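Local coordinates for alpha-1,4-endofucoidanase (Mariniflexile fucanivorans, PDB 6DLH), which hydrolyses internal alpha-1,4-fucosidic linkages of fucoidan as a retaining glycoside hydrolase of family 107, and carries several bound calcium ions, at residues A[74-78]-A[405-409]; A[87-93]-A[147-153]; A[93-98]-A[120-124]; A[381-385]-A[396-401]; A[529-535]-A[612-617]. One frame throughout, in Å; residues are numbered along the deposited sequence.

Contact 1: A[74-78]-A[405-409]; sequences DIRTV and FELTD. With CA (calcium ion), chain H.
D409 reaches out of helix 399-415 and receives the backbone amides of R76 and T77 on its carboxylate, carried there by CG anti to the backbone N (chi1 -161°). D409 OD2 accepts the R76 N at 2.9 Å in a nearly straight bond (173°), met on the syn side but out of the carboxylate plane. D409 OD1 takes the T77 N at 2.7 Å through its syn lone pair; T77 OG1 is modelled 2.5 Å from D409 OD1, a donated bond so short that its length is doubtful. This loop leads from helix 66-71 into strand 80-84 of the catalytic part's parallel sheet, consistent with the (beta/alpha)8-type barrel of GH29 relatives, and T77 O binds a calcium ion at 2.4 Å; D79 and waters share the metal. Replacing D409 by an alanine is likely to leave both amides and the T77 hydroxyl without this acceptor, and the calcium-binding loop less firmly held. Buried I75 sets CG2 against D409 OD1 and CD1 against F405 CB at 4.0 Å. One turn back, E406 bends at chi2 (-73°) and lays OE2 against D74 CB at 3.3 Å. Water 1 links D74 N to E406 OE2, while the two carboxylates probably disfavour each other.

Contact 2: A[87-93]-A[147-153]; sequences SPNIFSP and YVNSYNL
N149 reaches from the end of strand 143-149 between S87, N89 and S92. Its CB rests on the carbonyl oxygen of S87 at 3.5 Å, with S92 CB close by. Because CG lies anti to the backbone N (chi1 -173°), the amide is carried into the bend made by residues 87-93. Its oxygen, OD1, has S92 CB as a neighbour at 3.4 Å and accepts two bonds: one from the amide N of Y151, which closes an Asx turn, and one from water 6, which sits 2.7 Å from OD1 and passes on to the carbonyl oxygen of N89. The nitrogen, ND2, gives a weak bond to Y147 OH and is also hydrogen-bonded to S227 OG; the amide N of N89 is near but is itself a donor.

The site is the C-terminal end of strand 143-149 in the parallel sheet, where the chain leaves the strand through a type I turn from N149 to N152 and meets the loop that follows the adjacent strand 80-84. At the turn's far end S92 OG donates to the carbonyl oxygen of N152 at 2.7 Å, in the carbonyl plane and on a lone pair. P93, lacking an N-H, merely packs its nitrogen 3.1 Å from the same N152 oxygen, and L153 CD2 comes back to within 3.7 Å of P93 O. On the strand side, P88 CB lies 3.3 Å from Y147 OH, which is also hydrogen-bonded to D226.

Contact 3: A[93-98]-A[120-124]; sequences PTHVAP and VAPRE
H95 and V120 make the one direct hydrogen bond between these two segments: H95 N points to V120 O at 2.7 Å and 169°, though tilted from the carbonyl plane. The same oxygen sits at the edge of the imidazole. That ring is fixed by bonds of its own, since H95 ND1 donates to P93 O at 2.6 Å and NE2 is hydrogen-bonded to Y204 on helix 198-216; the P93 oxygen lies in the ring plane, while ND1 stands above the plane of the carbonyl.

Van der Waals contacts flank the bond. V120 CB stands 3.6 Å from P93 O, and its CG1, anti to the carbonyl carbon (chi1 -75°), makes an apolar contact with T94 CG2 at 3.9 Å, the two side chains crossing at about a right angle. Farther along, P122 wedges CG and CD against the backbone from V96 to P98. P98 CD touches P122 CG at 3.9 Å, while P98 CB comes within 3.2 Å of P122 O. E124, bent at chi2, draws CG along P98 CB at 3.6 Å.

Both segments belong to the long excursion between strand 80-84 and helix 129-139 of the catalytic part, with helix 100-104 between them along the chain. With no amide hydrogen on P98 or P122, pairing like that of H95 cannot continue through either nitrogen; between the segments the proline end meets by van der Waals contact, while A97 O and P98 O bond to Y212 and R215 of helix 198-216.

Contact 4: A[381-385]-A[396-401]; sequences GTPLV and TLQPYA
Q398 and P383 are joined by a backbone hydrogen bond, Q398 N to P383 O, at 3.0 Å and 161°. Its counterpart runs the other way, from V385 N to T396 O, also 3.0 Å, and meets the oxygen nearly along the C=O axis. Between the two lies L384 with L397, an antiparallel non-hydrogen-bonded pair whose side chains diverge; L384 CD2 nevertheless lies over the T396 carbonyl group and near L397 CD2. The pair is brought so close that each carbonyl also takes a CA-H contact: L384 CA is 3.1 Å from T396 O, and L397 CA faces P383 O. Water 7 adds a bridge, donating to L384 O and accepting from Q398 NE2, each at 2.8 Å; the bend of the Q398 chain at chi2 (-75°) turns its amide back toward this water.

Q398 occupies the N-cap position of helix 399-415, so the short bridge ties the start of that helix to the loop following strand 377-379 of the parallel sheet, closing the excursion through strand 394-395.

Packing spreads from P383. Its CG lies 3.2 Å from Y400 OH and also touches CZ, the tyrosine ring being approached obliquely, and its CD rests on A401 CB at 3.7 Å. The tyrosine hydroxyl is bonded to G354 O. Away from the proline, L397 CD2 fills in against T382 CB at 3.8 Å, with M48 of strand 46-49 touching both residues, while V385 CG2 lies beside the Q398 amide.

Contact 5: A[529-535]-A[612-617]; sequences TPVWFSN and LSSDTE
L612 lays its carbonyl oxygen 3.3 Å from P530 CD and its CD1 against T529 OG1, a hydroxyl hydrogen-bonded to D527, where strand 613-623 of a bacterial Ig-like domain begins. P530 in turn touches D560 and D609, both ligands of a calcium ion. S613 O faces T529 CG2. S614 donates through OG to P530 O at 2.6 Å, in the carbonyl plane and on a lone pair, and water 8 joins the same hydroxyl to W532 N. S614 O accepts W532 NE1 at 3.1 Å; it lies near the indole plane, yet the nitrogen approaches from above the carbonyl plane. Beyond D615, T616 uses both its branches: CG2 sits over the five-membered ring of W532 in a CH-pi contact, 3.5 Å from the centroid and 15° off the normal, while OG1, anti to the backbone N (chi1 -164°), donates to S534 O at 2.7 Å. A serine in place of W532 would probably leave the S614 carbonyl without this donor and open a gap beneath the methyl of T616. At E617 the amide N turns to N535 OD1 at 3.1 Å, entering 59° above the plane of that side-chain carbonyl.

From the N terminus, contact 1 opens at 74-78, before strand 80-84, and closes only at helix 399-415, enclosing contacts 2, 3 and 4. Contact 2 shuts the loop from 87-93 to 147-153, joining the loop after strand 80-84 to the C-terminal end of the neighbouring strand 143-149, and contact 3 nests inside it; the two share P93 and touch where L153 CD2 meets H95 CE1. Contact 4 follows in series, closing a short loop at the start of helix 399-415, which contact 1 also uses; F405 packs on T382 between them. Contact 5 opens after contact 1 has closed, in an Ig-like domain, its centre about 41 Å from that of contact 1. None of the loops cross.

Contact 1: A[74-78]-A[405-409]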
# COMPACT_ATOMS: atom_id res chain seq x y z
N ASP A 74 -18.55 0.37 9.46
CA ASP A 74 -19.91 0.87 9.51
C ASP A 74 -20.34 1.47 8.17
O ASP A 74 -21.50 1.87 8.02
CB ASP A 74 -20.10 1.84 10.68
CG ASP A 74 -21.55 2.01 11.10
OD1 ASP A 74 -22.34 1.08 10.89
OD2 ASP A 74 -21.87 3.09 11.62
N ILE A 75 -19.44 1.52 7.18
CA ILE A 75 -19.77 2.05 5.86
C ILE A 75 -20.24 0.92 4.95
O ILE A 75 -19.44 0.15 4.45
CB ILE A 75 -18.60 2.85 5.25
CG1 ILE A 75 -18.06 3.90 6.24
CG2 ILE A 75 -19.06 3.48 3.95
CD1 ILE A 75 -16.84 4.65 5.75
N ARG A 76 -21.55 0.86 4.71
CA ARG A 76 -22.13 -0.34 4.12
C ARG A 76 -22.35 -0.20 2.61
O ARG A 76 -22.55 -1.22 1.96
CB ARG A 76 -23.42 -0.72 4.86
CG ARG A 76 -23.21 -0.94 6.36
CD ARG A 76 -22.67 -2.33 6.60
NE ARG A 76 -21.24 -2.50 6.53
CZ ARG A 76 -20.61 -3.62 6.19
NH1 ARG A 76 -21.26 -4.61 5.60
NH2 ARG A 76 -19.32 -3.74 6.42
N THR A 77 -22.33 1.04 2.08
CA THR A 77 -22.69 1.28 0.69
C THR A 77 -21.48 1.49 -0.20
O THR A 77 -21.62 1.55 -1.43
CB THR A 77 -23.69 2.43 0.50
OG1 THR A 77 -23.14 3.65 0.99
CG2 THR A 77 -25.03 2.15 1.14
N VAL A 78 -20.29 1.59 0.40
CA VAL A 78 -19.06 1.73 -0.37
C VAL A 78 -18.82 0.45 -1.17
O VAL A 78 -19.16 -0.64 -0.73
CB VAL A 78 -17.87 2.09 0.54
CG1 VAL A 78 -17.64 1.05 1.64
CG2 VAL A 78 -16.61 2.32 -0.26
N PHE A 405 -18.14 10.46 4.95
CA PHE A 405 -18.47 9.16 4.38
C PHE A 405 -19.63 8.50 5.12
O PHE A 405 -20.48 7.86 4.50
CB PHE A 405 -17.21 8.29 4.26
CG PHE A 405 -16.77 8.08 2.84
CD1 PHE A 405 -16.00 9.03 2.19
CD2 PHE A 405 -17.17 6.96 2.13
CE1 PHE A 405 -15.63 8.86 0.86
CE2 PHE A 405 -16.80 6.79 0.80
CZ PHE A 405 -16.02 7.74 0.17
N GLU A 406 -19.67 8.66 6.45
CA GLU A 406 -20.75 8.10 7.25
C GLU A 406 -22.08 8.80 6.94
O GLU A 406 -23.10 8.14 6.76
CB GLU A 406 -20.41 8.15 8.74
CG GLU A 406 -19.40 7.09 9.17
CD GLU A 406 -19.89 5.65 9.23
OE1 GLU A 406 -21.05 5.39 8.85
OE2 GLU A 406 -19.10 4.79 9.68
N LEU A 407 -22.06 10.15 6.87
CA LEU A 407 -23.27 10.88 6.51
C LEU A 407 -23.75 10.44 5.13
O LEU A 407 -24.93 10.17 4.94
CB LEU A 407 -22.99 12.39 6.57
CG LEU A 407 -22.73 12.96 7.96
CD1 LEU A 407 -22.23 14.40 7.90
CD2 LEU A 407 -23.96 12.85 8.86
N THR A 408 -22.81 10.35 4.17
CA THR A 408 -23.09 9.84 2.84
C THR A 408 -23.74 8.45 2.92
O THR A 408 -24.70 8.18 2.19
CB THR A 408 -21.82 9.81 1.99
OG1 THR A 408 -21.31 11.14 1.90
CG2 THR A 408 -22.05 9.25 0.60
N ASP A 409 -23.19 7.57 3.77
CA ASP A 409 -23.67 6.20 3.86
C ASP A 409 -25.13 6.19 4.29
O ASP A 409 -25.94 5.48 3.69
CB ASP A 409 -22.76 5.34 4.75
CG ASP A 409 -22.91 3.83 4.56
OD1 ASP A 409 -22.74 3.36 3.42
OD2 ASP A 409 -23.16 3.13 5.55
CA CA H . -22.79 0.82 -3.39
O HOH W 1 -17.10 2.59 10.67
O HOH W 2 -23.20 3.17 -3.93
O HOH W 3 -25.12 1.53 -2.49
O HOH W 4 -23.44 -1.20 -2.35
O HOH W 5 -23.76 0.43 -5.43

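Contact 2: A[87-93]-A[147-153]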
# COMPACT_ATOMS: atom_id res chain seq x y z
N SER A 87 3.42 4.37 -7.31
CA SER A 87 3.12 5.69 -6.79
C SER A 87 3.13 6.71 -7.93
O SER A 87 3.54 6.39 -9.04
CB SER A 87 4.06 6.04 -5.67
OG SER A 87 3.95 5.10 -4.61
N PRO A 88 2.58 7.93 -7.74
CA PRO A 88 2.59 8.94 -8.81
C PRO A 88 3.93 9.62 -9.11
O PRO A 88 4.89 9.49 -8.35
CB PRO A 88 1.59 10.00 -8.33
CG PRO A 88 1.52 9.82 -6.83
CD PRO A 88 1.83 8.36 -6.56
N ASN A 89 3.99 10.35 -10.23
CA ASN A 89 4.99 11.39 -10.43
C ASN A 89 6.39 10.78 -10.45
O ASN A 89 6.60 9.74 -11.07
CB ASN A 89 4.81 12.51 -9.40
CG ASN A 89 5.18 13.89 -9.90
OD1 ASN A 89 4.90 14.25 -11.04
ND2 ASN A 89 5.80 14.68 -9.03
N ILE A 90 7.33 11.41 -9.74
CA ILE A 90 8.72 10.97 -9.70
C ILE A 90 8.85 9.67 -8.91
O ILE A 90 9.94 9.11 -8.83
CB ILE A 90 9.66 12.06 -9.15
CG1 ILE A 90 9.33 12.43 -7.70
CG2 ILE A 90 9.65 13.28 -10.07
CD1 ILE A 90 10.29 13.43 -7.08
N PHE A 91 7.74 9.17 -8.35
CA PHE A 91 7.74 7.93 -7.60
C PHE A 91 7.15 6.80 -8.44
O PHE A 91 6.90 5.71 -7.93
CB PHE A 91 6.99 8.10 -6.28
CG PHE A 91 7.49 9.24 -5.42
CD1 PHE A 91 8.55 9.05 -4.55
CD2 PHE A 91 6.92 10.50 -5.51
CE1 PHE A 91 9.03 10.10 -3.78
CE2 PHE A 91 7.40 11.55 -4.74
CZ PHE A 91 8.45 11.35 -3.88
N SER A 92 6.95 7.06 -9.73
CA SER A 92 6.35 6.08 -10.62
C SER A 92 7.14 4.77 -10.70
O SER A 92 6.55 3.74 -11.02
CB SER A 92 6.08 6.65 -12.00
OG SER A 92 7.29 6.97 -12.65
N PRO A 93 8.48 4.74 -10.50
CA PRO A 93 9.21 3.47 -10.42
C PRO A 93 8.90 2.58 -9.21
O PRO A 93 8.98 1.36 -9.31
CB PRO A 93 10.69 3.89 -10.38
CG PRO A 93 10.69 5.30 -10.94
CD PRO A 93 9.39 5.89 -10.45
N TYR A 147 -4.01 1.73 -9.21
CA TYR A 147 -3.37 2.90 -9.77
C TYR A 147 -1.98 2.56 -10.29
O TYR A 147 -1.17 1.98 -9.57
CB TYR A 147 -3.24 4.01 -8.72
CG TYR A 147 -2.45 5.20 -9.20
CD1 TYR A 147 -1.06 5.20 -9.20
CD2 TYR A 147 -3.10 6.34 -9.67
CE1 TYR A 147 -0.33 6.29 -9.65
CE2 TYR A 147 -2.39 7.44 -10.12
CZ TYR A 147 -1.00 7.42 -10.11
OH TYR A 147 -0.32 8.51 -10.55
N VAL A 148 -1.71 2.96 -11.54
CA VAL A 148 -0.40 2.83 -12.16
C VAL A 148 -0.07 4.14 -12.85
O VAL A 148 -0.87 4.65 -13.63
CB VAL A 148 -0.35 1.65 -13.16
CG1 VAL A 148 0.93 1.68 -13.99
CG2 VAL A 148 -0.51 0.30 -12.47
N ASN A 149 1.09 4.72 -12.51
CA ASN A 149 1.55 5.88 -13.24
C ASN A 149 2.18 5.39 -14.54
O ASN A 149 2.96 4.43 -14.53
CB ASN A 149 2.46 6.77 -12.40
CG ASN A 149 2.79 8.06 -13.11
OD1 ASN A 149 3.67 8.09 -13.98
ND2 ASN A 149 2.10 9.13 -12.77
N SER A 150 1.82 6.04 -15.65
CA SER A 150 2.13 5.56 -16.99
C SER A 150 3.63 5.59 -17.26
O SER A 150 4.11 4.78 -18.06
CB SER A 150 1.36 6.34 -18.03
OG SER A 150 -0.02 6.01 -17.99
N TYR A 151 4.36 6.50 -16.60
CA TYR A 151 5.79 6.66 -16.75
C TYR A 151 6.54 5.47 -16.15
O TYR A 151 7.69 5.24 -16.49
CB TYR A 151 6.29 7.96 -16.10
CG TYR A 151 6.20 9.19 -16.96
CD1 TYR A 151 7.21 9.53 -17.84
CD2 TYR A 151 5.09 10.02 -16.89
CE1 TYR A 151 7.13 10.66 -18.64
CE2 TYR A 151 4.99 11.16 -17.68
CZ TYR A 151 6.01 11.48 -18.57
OH TYR A 151 5.90 12.60 -19.34
N ASN A 152 5.88 4.77 -15.21
CA ASN A 152 6.35 3.51 -14.65
C ASN A 152 7.83 3.62 -14.26
O ASN A 152 8.20 4.55 -13.55
CB ASN A 152 5.91 2.32 -15.51
CG ASN A 152 6.55 2.28 -16.88
OD1 ASN A 152 7.69 1.83 -17.02
ND2 ASN A 152 5.83 2.74 -17.89
N LEU A 153 8.67 2.71 -14.77
CA LEU A 153 10.06 2.59 -14.37
C LEU A 153 10.94 3.67 -15.01
O LEU A 153 12.05 3.93 -14.54
CB LEU A 153 10.56 1.18 -14.68
CG LEU A 153 9.95 0.06 -13.82
CD1 LEU A 153 10.13 -1.30 -14.48
CD2 LEU A 153 10.53 0.07 -12.41
O HOH W 6 5.36 10.17 -13.60

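Contact 3: A[93-98]-A[120-124]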
# COMPACT_ATOMS: atom_id res chain seq x y z
N PRO A 93 8.48 4.74 -10.50
CA PRO A 93 9.21 3.47 -10.42
C PRO A 93 8.90 2.58 -9.21
O PRO A 93 8.98 1.36 -9.31
CB PRO A 93 10.69 3.89 -10.38
CG PRO A 93 10.69 5.30 -10.94
CD PRO A 93 9.39 5.89 -10.45
N THR A 94 8.54 3.21 -8.08
CA THR A 94 8.35 2.48 -6.84
C THR A 94 7.05 1.67 -6.90
O THR A 94 5.97 2.25 -7.00
CB THR A 94 8.41 3.43 -5.64
OG1 THR A 94 7.24 4.25 -5.66
CG2 THR A 94 9.66 4.27 -5.64
N HIS A 95 7.18 0.34 -6.82
CA HIS A 95 6.07 -0.60 -6.84
C HIS A 95 5.84 -1.14 -5.43
O HIS A 95 6.75 -1.11 -4.60
CB HIS A 95 6.36 -1.77 -7.80
CG HIS A 95 6.34 -1.39 -9.24
ND1 HIS A 95 7.20 -0.44 -9.77
CD2 HIS A 95 5.59 -1.84 -10.27
CE1 HIS A 95 6.96 -0.31 -11.06
NE2 HIS A 95 5.98 -1.16 -11.39
N VAL A 96 4.63 -1.66 -5.19
CA VAL A 96 4.24 -2.18 -3.88
C VAL A 96 4.02 -3.69 -3.96
O VAL A 96 3.58 -4.29 -3.00
CB VAL A 96 3.00 -1.46 -3.32
CG1 VAL A 96 3.23 0.03 -3.15
CG2 VAL A 96 1.75 -1.73 -4.13
N ALA A 97 4.32 -4.28 -5.13
CA ALA A 97 4.17 -5.72 -5.33
C ALA A 97 5.46 -6.28 -5.92
O ALA A 97 6.11 -5.61 -6.71
CB ALA A 97 2.98 -6.00 -6.22
N PRO A 98 5.87 -7.52 -5.55
CA PRO A 98 7.19 -8.02 -5.92
C PRO A 98 7.24 -8.53 -7.36
O PRO A 98 6.29 -9.15 -7.85
CB PRO A 98 7.40 -9.17 -4.92
CG PRO A 98 6.00 -9.71 -4.69
CD PRO A 98 5.09 -8.50 -4.77
N VAL A 120 12.92 -0.87 -5.52
CA VAL A 120 11.68 -0.18 -5.85
C VAL A 120 10.55 -1.20 -5.96
O VAL A 120 9.53 -0.94 -6.61
CB VAL A 120 11.78 0.70 -7.11
CG1 VAL A 120 12.55 1.99 -6.86
CG2 VAL A 120 12.33 -0.03 -8.33
N ALA A 121 10.75 -2.36 -5.33
CA ALA A 121 9.66 -3.28 -5.05
C ALA A 121 9.88 -3.90 -3.67
O ALA A 121 10.96 -3.74 -3.09
CB ALA A 121 9.57 -4.33 -6.13
N PRO A 122 8.87 -4.57 -3.08
CA PRO A 122 9.10 -5.41 -1.90
C PRO A 122 9.81 -6.69 -2.34
O PRO A 122 9.45 -7.29 -3.36
CB PRO A 122 7.67 -5.71 -1.43
CG PRO A 122 6.84 -5.67 -2.70
CD PRO A 122 7.46 -4.55 -3.50
N ARG A 123 10.82 -7.10 -1.56
CA ARG A 123 11.60 -8.30 -1.85
C ARG A 123 10.68 -9.52 -1.85
O ARG A 123 9.93 -9.73 -0.89
CB ARG A 123 12.74 -8.48 -0.84
CG ARG A 123 13.78 -7.37 -0.85
CD ARG A 123 14.66 -7.43 0.39
NE ARG A 123 14.15 -6.66 1.51
CZ ARG A 123 14.85 -5.78 2.23
NH1 ARG A 123 16.14 -5.59 1.99
NH2 ARG A 123 14.27 -5.11 3.21
N GLU A 124 10.73 -10.30 -2.93
CA GLU A 124 9.80 -11.40 -3.16
C GLU A 124 9.83 -12.38 -1.99
O GLU A 124 8.85 -13.09 -1.76
CB GLU A 124 10.16 -12.11 -4.47
CG GLU A 124 8.95 -12.41 -5.34
CD GLU A 124 8.07 -13.56 -4.90
OE1 GLU A 124 8.58 -14.48 -4.23
OE2 GLU A 124 6.87 -13.54 -5.23

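Contact 4: A[381-385]-A[396-401]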
# COMPACT_ATOMS: atom_id res chain seq x y z
N GLY A 381 -10.85 10.66 -3.51
CA GLY A 381 -9.55 10.77 -2.89
C GLY A 381 -9.73 11.04 -1.41
O GLY A 381 -9.83 12.20 -1.01
N THR A 382 -9.79 9.96 -0.62
CA THR A 382 -10.05 9.99 0.81
C THR A 382 -8.73 10.13 1.56
O THR A 382 -7.84 9.31 1.39
CB THR A 382 -10.77 8.71 1.26
OG1 THR A 382 -10.00 7.58 0.83
CG2 THR A 382 -12.18 8.60 0.73
N PRO A 383 -8.57 11.16 2.43
CA PRO A 383 -7.29 11.39 3.12
C PRO A 383 -7.04 10.53 4.35
O PRO A 383 -7.90 10.39 5.23
CB PRO A 383 -7.42 12.86 3.56
CG PRO A 383 -8.91 13.05 3.81
CD PRO A 383 -9.59 12.16 2.79
N LEU A 384 -5.83 9.96 4.42
CA LEU A 384 -5.35 9.30 5.62
C LEU A 384 -4.60 10.32 6.47
O LEU A 384 -4.22 11.38 5.97
CB LEU A 384 -4.43 8.14 5.21
CG LEU A 384 -5.04 7.14 4.23
CD1 LEU A 384 -4.00 6.12 3.79
CD2 LEU A 384 -6.27 6.46 4.83
N VAL A 385 -4.38 10.00 7.75
CA VAL A 385 -3.81 10.95 8.69
C VAL A 385 -2.34 11.26 8.35
O VAL A 385 -1.95 12.43 8.36
CB VAL A 385 -3.99 10.47 10.15
CG1 VAL A 385 -3.07 11.19 11.13
CG2 VAL A 385 -5.45 10.58 10.58
N THR A 396 -5.06 5.35 8.48
CA THR A 396 -6.50 5.36 8.64
C THR A 396 -7.00 6.76 8.28
O THR A 396 -6.19 7.68 8.17
CB THR A 396 -6.90 4.92 10.06
OG1 THR A 396 -6.21 5.77 10.98
CG2 THR A 396 -6.56 3.47 10.34
N LEU A 397 -8.33 6.91 8.11
CA LEU A 397 -8.94 8.15 7.63
C LEU A 397 -8.76 9.25 8.67
O LEU A 397 -8.85 9.01 9.87
CB LEU A 397 -10.43 7.94 7.38
CG LEU A 397 -10.84 7.02 6.23
CD1 LEU A 397 -12.35 6.84 6.21
CD2 LEU A 397 -10.35 7.55 4.89
N GLN A 398 -8.54 10.47 8.17
CA GLN A 398 -8.85 11.68 8.91
C GLN A 398 -10.27 11.57 9.47
O GLN A 398 -11.20 11.18 8.76
CB GLN A 398 -8.77 12.90 7.99
CG GLN A 398 -7.34 13.33 7.67
CD GLN A 398 -6.67 14.03 8.83
OE1 GLN A 398 -7.25 14.20 9.91
NE2 GLN A 398 -5.44 14.45 8.62
N PRO A 399 -10.48 11.90 10.76
CA PRO A 399 -11.81 11.83 11.36
C PRO A 399 -12.88 12.51 10.52
O PRO A 399 -13.99 11.99 10.43
CB PRO A 399 -11.59 12.55 12.71
CG PRO A 399 -10.15 12.23 13.05
CD PRO A 399 -9.44 12.32 11.72
N TYR A 400 -12.55 13.64 9.87
CA TYR A 400 -13.57 14.35 9.09
C TYR A 400 -14.00 13.54 7.87
O TYR A 400 -15.17 13.59 7.48
CB TYR A 400 -13.16 15.77 8.71
CG TYR A 400 -12.16 15.88 7.59
CD1 TYR A 400 -12.54 15.71 6.26
CD2 TYR A 400 -10.82 16.13 7.86
CE1 TYR A 400 -11.61 15.78 5.23
CE2 TYR A 400 -9.89 16.22 6.84
CZ TYR A 400 -10.28 16.05 5.53
OH TYR A 400 -9.35 16.15 4.55
N ALA A 401 -13.06 12.80 7.27
CA ALA A 401 -13.37 12.05 6.07
C ALA A 401 -14.35 10.92 6.41
O ALA A 401 -15.30 10.71 5.67
CB ALA A 401 -12.11 11.53 5.42
O HOH W 7 -3.71 14.08 6.41

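Contact 5: A[529-535]-A[612-617]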
# COMPACT_ATOMS: atom_id res chain seq x y z
N THR A 529 -4.34 -28.17 17.54
CA THR A 529 -3.24 -27.35 18.02
C THR A 529 -2.71 -26.49 16.87
O THR A 529 -2.48 -26.99 15.77
CB THR A 529 -2.12 -28.21 18.64
OG1 THR A 529 -2.69 -29.12 19.59
CG2 THR A 529 -1.03 -27.40 19.32
N PRO A 530 -2.52 -25.16 17.08
CA PRO A 530 -1.86 -24.33 16.07
C PRO A 530 -0.36 -24.61 16.14
O PRO A 530 0.16 -24.81 17.24
CB PRO A 530 -2.21 -22.90 16.52
CG PRO A 530 -2.35 -23.02 18.03
CD PRO A 530 -2.95 -24.40 18.26
N VAL A 531 0.30 -24.62 14.98
CA VAL A 531 1.66 -25.14 14.85
C VAL A 531 2.57 -24.13 14.16
O VAL A 531 2.13 -23.40 13.26
CB VAL A 531 1.68 -26.49 14.09
CG1 VAL A 531 1.17 -27.64 14.94
CG2 VAL A 531 0.94 -26.42 12.76
N TRP A 532 3.84 -24.11 14.56
CA TRP A 532 4.89 -23.36 13.87
C TRP A 532 5.43 -24.17 12.69
O TRP A 532 5.23 -25.38 12.62
CB TRP A 532 6.01 -22.99 14.85
CG TRP A 532 5.63 -22.03 15.93
CD1 TRP A 532 5.20 -22.34 17.19
CD2 TRP A 532 5.67 -20.59 15.86
NE1 TRP A 532 4.97 -21.19 17.91
CE2 TRP A 532 5.24 -20.11 17.12
CE3 TRP A 532 6.01 -19.67 14.86
CZ2 TRP A 532 5.15 -18.74 17.40
CZ3 TRP A 532 5.92 -18.32 15.14
CH2 TRP A 532 5.50 -17.87 16.39
N PHE A 533 6.11 -23.48 11.76
CA PHE A 533 6.66 -24.11 10.57
C PHE A 533 7.80 -25.06 10.94
O PHE A 533 7.84 -26.20 10.47
CB PHE A 533 7.08 -23.06 9.53
CG PHE A 533 7.86 -23.62 8.36
CD1 PHE A 533 7.21 -24.28 7.32
CD2 PHE A 533 9.24 -23.50 8.30
CE1 PHE A 533 7.92 -24.81 6.26
CE2 PHE A 533 9.96 -24.03 7.24
CZ PHE A 533 9.30 -24.68 6.22
N SER A 534 8.71 -24.60 11.81
CA SER A 534 9.82 -25.41 12.27
C SER A 534 10.30 -24.93 13.64
O SER A 534 9.85 -23.91 14.16
CB SER A 534 10.94 -25.43 11.27
OG SER A 534 11.59 -24.17 11.21
N ASN A 535 11.24 -25.70 14.20
CA ASN A 535 11.81 -25.47 15.51
C ASN A 535 13.23 -26.03 15.52
O ASN A 535 13.41 -27.25 15.46
CB ASN A 535 10.95 -26.11 16.60
CG ASN A 535 11.40 -25.79 18.01
OD1 ASN A 535 12.27 -24.93 18.21
ND2 ASN A 535 10.83 -26.46 18.99
N LEU A 612 -5.75 -24.39 22.52
CA LEU A 612 -4.47 -25.09 22.46
C LEU A 612 -3.40 -24.16 21.90
O LEU A 612 -3.72 -23.17 21.22
CB LEU A 612 -4.60 -26.36 21.60
CG LEU A 612 -5.68 -27.35 22.04
CD1 LEU A 612 -5.93 -28.40 20.96
CD2 LEU A 612 -5.33 -28.01 23.36
N SER A 613 -2.13 -24.48 22.17
CA SER A 613 -0.99 -23.70 21.71
C SER A 613 0.24 -24.59 21.53
O SER A 613 0.20 -25.78 21.84
CB SER A 613 -0.71 -22.56 22.64
OG SER A 613 -0.32 -23.03 23.91
N SER A 614 1.33 -24.00 21.01
CA SER A 614 2.61 -24.66 20.82
C SER A 614 3.73 -23.62 20.71
O SER A 614 3.48 -22.49 20.31
CB SER A 614 2.60 -25.58 19.61
OG SER A 614 2.48 -24.86 18.39
N ASP A 615 4.95 -24.01 21.09
CA ASP A 615 6.07 -23.09 21.14
C ASP A 615 7.05 -23.40 20.01
O ASP A 615 7.00 -24.46 19.39
CB ASP A 615 6.78 -23.13 22.50
CG ASP A 615 5.88 -22.80 23.68
OD1 ASP A 615 5.07 -21.86 23.57
OD2 ASP A 615 6.01 -23.49 24.71
N THR A 616 7.93 -22.42 19.74
CA THR A 616 9.12 -22.63 18.93
C THR A 616 10.23 -21.73 19.46
O THR A 616 9.99 -20.85 20.27
CB THR A 616 8.86 -22.38 17.43
OG1 THR A 616 9.95 -22.97 16.73
CG2 THR A 616 8.76 -20.91 17.08
N GLU A 617 11.46 -21.99 18.99
CA GLU A 617 12.61 -21.18 19.34
C GLU A 617 12.96 -20.33 18.12
O GLU A 617 13.08 -20.87 17.02
CB GLU A 617 13.77 -22.05 19.80
CG GLU A 617 15.08 -21.29 19.97
CD GLU A 617 16.34 -22.11 20.21
OE1 GLU A 617 16.28 -23.37 20.12
OE2 GLU A 617 17.39 -21.49 20.49
O HOH W 8 4.28 -26.02 16.64